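Local coordinates for protein ALKF (Bacillus cereus, PDB 3ZBO) that has affinity for branched DNA, is related to the HEAT-like repeat DNA glycosylases and may take part in DNA repair, at residues L54-E57 with L58-E61; I77-P80 with K81-S84. All coordinates share one frame; numbering follows the deposited sequence.

Interactions 1 and 2 show how a helix start and an interhelical turn in a helical-repeat protein can be built from local bonds and then tied together. Both are partly buried, with centres about 9 Å apart. Interaction 1 opens the helix 56-63 with side-chain capping and i to i+4 backbone bonds, whereas interaction 2 bridges helices 68-77 and 85-94 through tighter i to i+3 turns, a water and apolar contact. Two polar links join them: Asn-55 N lies 2.8 Å from Ile-77 O, and Gln-56 OE1 2.7 Å from Asp-79 N. Leu-58 and Ala-59 in the first and Ala-78 and Met-83 in the second are buried against neighbouring helices; Glu-57 and Lys-81 are exposed.

Interaction 1. Residues L54-E57 with L58-E61; sequences LNQE and LAEE
The flat amide of Asn-55 is covered on one face by Leu-58, whose CB sits over Asn-55 CG at 3.5 Å while its backbone N approaches OD1 from the same side. This is a helix N-cap: Asn-55 immediately precedes the helix 56-63, and the Leu-58 N-H gives OD1 a nearly straight bond of 3.1 Å, angle 166°, arriving well above the carbonyl plane rather than along a lone pair. With CG anti to the backbone N (chi1 -177°), the amide folds back and caps a first-turn N-H.

A second flat pair lies one residue further on. The Gln-56 amide presents its NE2 edge to the carboxylate of Glu-60, with OE2 almost in the amide plane at 3.0 Å; the acceptor is met on its anti side, somewhat out of the carboxylate plane, and the two planes are turned 56° apart. Met-83 CG lies over one amide face, 3.5 Å from Gln-56 NE2, and Ala-59 CB farther off on the opposite side. The bend of the Gln-56 chain at chi2 helps bring the amide alongside the carboxylate. Gln-56 OE1 is taken by the backbone N of Asp-79, so both ends of the amide are engaged and its rotation is fixed. Glu-60 OE2 also accepts from Trp-91 NE1, and OE1 forms a salt bridge with Arg-90, tying this helix to helix 85-94.

Beneath the side chains, ordinary alpha-helical bonding begins at the cap residue itself: Ala-59 N donates to Asn-55 O at 2.9 Å, in the carbonyl plane, and Glu-60 N follows with Gln-56 O at 2.8 Å.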
ATOM      1  N   LEU A  54       6.544  -7.273  17.930  1.00 26.27           N
ATOM      2  CA  LEU A  54       5.136  -6.829  17.819  1.00 25.91           C
ATOM      3  C   LEU A  54       4.715  -6.131  19.131  1.00 25.33           C
ATOM      4  O   LEU A  54       5.034  -6.604  20.262  1.00 26.40           O
ATOM      5  CB  LEU A  54       4.158  -7.970  17.406  1.00 24.33           C
ATOM      6  CG  LEU A  54       4.518  -8.765  16.089  1.00 30.83           C
ATOM      7  CD1 LEU A  54       3.287  -9.412  15.496  1.00 33.43           C
ATOM      8  CD2 LEU A  54       5.139  -7.932  14.913  1.00 32.43           C
ATOM      9  N   ASN A  55       4.087  -4.949  19.034  1.00 20.09           N
ATOM     10  CA  ASN A  55       3.567  -4.287  20.218  1.00 18.99           C
ATOM     11  C   ASN A  55       2.441  -3.340  19.731  1.00 16.85           C
ATOM     12  O   ASN A  55       2.694  -2.180  19.323  1.00 17.26           O
ATOM     13  CB  ASN A  55       4.691  -3.502  20.870  1.00 18.56           C
ATOM     14  CG  ASN A  55       4.272  -2.815  22.199  1.00 20.12           C
ATOM     15  OD1 ASN A  55       3.075  -2.575  22.521  1.00 20.18           O
ATOM     16  ND2 ASN A  55       5.297  -2.493  23.013  1.00 22.98           N
ATOM     17  N   GLN A  56       1.241  -3.885  19.806  1.00 17.05           N
ATOM     18  CA  GLN A  56       0.046  -3.141  19.373  1.00 15.60           C
ATOM     19  C   GLN A  56      -0.156  -1.899  20.154  1.00 16.14           C
ATOM     20  O   GLN A  56      -0.555  -0.845  19.585  1.00 14.18           O
ATOM     21  CB  GLN A  56      -1.205  -4.017  19.368  1.00 16.83           C
ATOM     22  CG  GLN A  56      -2.372  -3.284  18.663  1.00 16.29           C
ATOM     23  CD  GLN A  56      -2.130  -3.109  17.108  1.00 17.92           C
ATOM     24  OE1 GLN A  56      -1.389  -3.853  16.478  1.00 19.65           O
ATOM     25  NE2 GLN A  56      -2.767  -2.096  16.507  1.00 17.08           N
ATOM     26  N   GLU A  57       0.008  -1.894  21.471  1.00 15.23           N
ATOM     27  CA  GLU A  57      -0.204  -0.694  22.254  1.00 14.37           C
ATOM     28  C   GLU A  57       0.695   0.461  21.799  1.00 14.19           C
ATOM     29  O   GLU A  57       0.212   1.595  21.635  1.00 14.51           O
ATOM     30  CB  GLU A  57      -0.004  -1.025  23.733  1.00 17.10           C
ATOM     31  CG  GLU A  57      -0.496   0.042  24.671  1.00 16.91           C
ATOM     32  CD  GLU A  57       0.363   1.261  24.781  1.00 18.77           C
ATOM     33  OE1 GLU A  57       1.619   1.070  24.765  1.00 23.35           O
ATOM     34  OE2 GLU A  57      -0.179   2.395  24.831  1.00 20.47           O
ATOM     35  N   LEU A  58       1.980   0.147  21.620  1.00 15.34           N
ATOM     36  CA  LEU A  58       2.932   1.148  21.218  1.00 14.96           C
ATOM     37  C   LEU A  58       2.589   1.560  19.758  1.00 13.22           C
ATOM     38  O   LEU A  58       2.651   2.798  19.485  1.00 14.24           O
ATOM     39  CB  LEU A  58       4.318   0.527  21.196  1.00 15.21           C
ATOM     40  CG  LEU A  58       5.442   1.461  20.810  1.00 17.51           C
ATOM     41  CD1 LEU A  58       5.471   2.833  21.536  1.00 21.19           C
ATOM     42  CD2 LEU A  58       6.806   0.712  21.046  1.00 19.06           C
ATOM     43  N   ALA A  59       2.141   0.607  18.941  1.00 14.24           N
ATOM     44  CA  ALA A  59       1.776   0.961  17.557  1.00 13.75           C
ATOM     45  C   ALA A  59       0.642   1.973  17.593  1.00 12.98           C
ATOM     46  O   ALA A  59       0.685   2.985  16.798  1.00 14.44           O
ATOM     47  CB  ALA A  59       1.301  -0.302  16.708  1.00 14.57           C
ATOM     48  N   GLU A  60      -0.295   1.760  18.493  1.00 13.24           N
ATOM     49  CA  GLU A  60      -1.410   2.718  18.567  1.00 13.23           C
ATOM     50  C   GLU A  60      -0.973   4.086  18.952  1.00 14.42           C
ATOM     51  O   GLU A  60      -1.469   5.105  18.374  1.00 15.00           O
ATOM     52  CB  GLU A  60      -2.554   2.254  19.480  1.00 13.21           C
ATOM     53  CG  GLU A  60      -3.245   1.032  18.973  1.00 16.71           C
ATOM     54  CD  GLU A  60      -4.167   1.221  17.760  1.00 18.44           C
ATOM     55  OE1 GLU A  60      -4.535   2.363  17.513  1.00 17.66           O
ATOM     56  OE2 GLU A  60      -4.551   0.260  17.152  1.00 19.20           O
ATOM     57  N   GLU A  61      -0.082   4.184  19.964  1.00 13.28           N
ATOM     58  CA  GLU A  61       0.381   5.506  20.326  1.00 15.14           C
ATOM     59  C   GLU A  61       1.194   6.198  19.215  1.00 12.92           C
ATOM     60  O   GLU A  61       1.042   7.429  19.045  1.00 14.65           O
ATOM     61  CB  GLU A  61       1.249   5.430  21.600  1.00 15.23           C
ATOM     62  CG  GLU A  61       0.480   4.967  22.801  1.00 18.16           C
ATOM     63  CD  GLU A  61       1.258   5.254  24.122  1.00 22.23           C
ATOM     64  OE1 GLU A  61       1.934   6.313  24.291  1.00 21.69           O
ATOM     65  OE2 GLU A  61       1.111   4.396  25.043  1.00 22.75           O
TER

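Interaction 2. Residues I77-P80 with K81-S84; sequences IADP and KAMS
Two successive i to i+3 bonds, Ala-82 N to Asp-79 O at 2.9 Å and Met-83 N to Pro-80 O at 3.1 Å, wind the backbone into a short 3-10 turn, each donor lying above its acceptor's carbonyl plane. Pro-80, which has no N-H to offer, fits readily at the start of the turn.

The Asp-79 carboxylate folds back along it: CG stands beside the residue's own carbonyl carbon (chi1 -169°), which sets the acid against Ala-82. Its OD2 rests 3.6 Å from Ala-82 CB, while OD1 accepts from a water at 2.6 Å; that same water accepts from Lys-81 N at 2.9 Å, so one solvent molecule links the acid to a backbone N-H early in the turn. On the other flank, Met-83 CG lies 3.5 Å from the carbonyl oxygen Asp-79 O, and the sulfur SD makes an apolar contact with Ala-78 CB at 4.2 Å.

The turn connects helix 68-77 to helix 85-94, whose N-cap is Ser-84. Met-83 packs on Phe-88 and Trp-91 of that helix, Lys-81 NZ hydrogen-bonds to the backbone O of Glu-111, and Ala-78, Pro-80 and Met-83 all lie against Thr-108 of the helix 98-110.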
ATOM      1  N   ILE A  77       5.424  -2.503  13.529  1.00 15.70           N
ATOM      2  CA  ILE A  77       5.346  -3.191  14.838  1.00 14.60           C
ATOM      3  C   ILE A  77       3.938  -3.611  15.279  1.00 15.87           C
ATOM      4  O   ILE A  77       3.688  -4.042  16.422  1.00 17.19           O
ATOM      5  CB  ILE A  77       5.977  -2.402  15.979  1.00 12.96           C
ATOM      6  CG1 ILE A  77       5.274  -1.035  16.233  1.00 14.03           C
ATOM      7  CG2 ILE A  77       7.467  -2.193  15.667  1.00 16.93           C
ATOM      8  CD1 ILE A  77       5.597  -0.367  17.587  1.00 19.60           C
ATOM      9  N   ALA A  78       2.962  -3.378  14.424  1.00 14.68           N
ATOM     10  CA  ALA A  78       1.612  -3.746  14.781  1.00 15.37           C
ATOM     11  C   ALA A  78       1.425  -5.251  14.879  1.00 15.68           C
ATOM     12  O   ALA A  78       2.244  -6.033  14.358  1.00 17.40           O
ATOM     13  CB  ALA A  78       0.620  -3.166  13.648  1.00 15.06           C
ATOM     14  N   ASP A  79       0.315  -5.657  15.497  1.00 15.94           N
ATOM     15  CA  ASP A  79      -0.106  -7.089  15.470  1.00 15.91           C
ATOM     16  C   ASP A  79      -1.396  -7.216  14.660  1.00 17.40           C
ATOM     17  O   ASP A  79      -2.517  -7.178  15.168  1.00 17.45           O
ATOM     18  CB  ASP A  79      -0.383  -7.487  16.945  1.00 18.24           C
ATOM     19  CG  ASP A  79      -0.556  -8.987  17.100  1.00 23.07           C
ATOM     20  OD1 ASP A  79      -0.593  -9.719  16.071  1.00 21.24           O
ATOM     21  OD2 ASP A  79      -0.661  -9.380  18.299  1.00 23.38           O
ATOM     22  N   PRO A  80      -1.235  -7.337  13.362  1.00 17.22           N
ATOM     23  CA  PRO A  80      -2.434  -7.315  12.510  1.00 19.01           C
ATOM     24  C   PRO A  80      -3.340  -8.488  12.700  1.00 18.43           C
ATOM     25  O   PRO A  80      -4.550  -8.301  12.507  1.00 19.93           O
ATOM     26  CB  PRO A  80      -1.868  -7.306  11.106  1.00 20.41           C
ATOM     27  CG  PRO A  80      -0.457  -7.737  11.238  1.00 19.34           C
ATOM     28  CD  PRO A  80       0.016  -7.325  12.614  1.00 20.14           C
ATOM     29  N   LYS A  81      -2.807  -9.627  13.150  1.00 20.59           N
ATOM     30  CA  LYS A  81      -3.746 -10.718  13.373  1.00 22.03           C
ATOM     31  C   LYS A  81      -4.622 -10.477  14.594  1.00 22.23           C
ATOM     32  O   LYS A  81      -5.670 -11.166  14.747  1.00 24.55           O
ATOM     33  CB  LYS A  81      -2.991 -12.030  13.443  1.00 24.67           C
ATOM     34  CG  LYS A  81      -2.438 -12.381  12.078  1.00 27.69           C
ATOM     35  CD  LYS A  81      -1.762 -13.712  12.106  1.00 35.98           C
ATOM     36  CE  LYS A  81      -1.528 -14.211  10.704  1.00 38.70           C
ATOM     37  NZ  LYS A  81      -0.600 -13.293   9.995  1.00 46.19           N
ATOM     38  N   ALA A  82      -4.251  -9.513  15.449  1.00 20.09           N
ATOM     39  CA  ALA A  82      -5.081  -9.156  16.582  1.00 20.34           C
ATOM     40  C   ALA A  82      -5.901  -7.877  16.331  1.00 21.10           C
ATOM     41  O   ALA A  82      -6.629  -7.438  17.212  1.00 22.24           O
ATOM     42  CB  ALA A  82      -4.231  -8.995  17.898  1.00 20.70           C
ATOM     43  N   MET A  83      -5.766  -7.249  15.142  1.00 17.50           N
ATOM     44  CA  MET A  83      -6.527  -6.014  14.894  1.00 17.12           C
ATOM     45  C   MET A  83      -7.875  -6.384  14.303  1.00 18.76           C
ATOM     46  O   MET A  83      -7.971  -7.258  13.415  1.00 20.64           O
ATOM     47  CB  MET A  83      -5.704  -5.120  13.900  1.00 16.56           C
ATOM     48  CG  MET A  83      -4.551  -4.396  14.580  1.00 13.76           C
ATOM     49  SD  MET A  83      -3.585  -3.495  13.380  1.00 16.34           S
ATOM     50  CE  MET A  83      -4.724  -2.193  12.913  1.00 14.56           C
ATOM     51  N   SER A  84      -8.922  -5.686  14.755  1.00 17.65           N
ATOM     52  CA  SER A  84     -10.254  -5.887  14.244  1.00 16.28           C
ATOM     53  C   SER A  84     -10.545  -4.984  13.027  1.00 16.22           C
ATOM     54  O   SER A  84      -9.764  -4.019  12.728  1.00 16.10           O
ATOM     55  CB  SER A  84     -11.266  -5.482  15.340  1.00 16.99           C
ATOM     56  OG  SER A  84     -11.095  -4.119  15.616  1.00 18.58           O
TER
HETATM   57  O   HOH W   1      -0.080 -10.313  13.633  1.00 26.20           O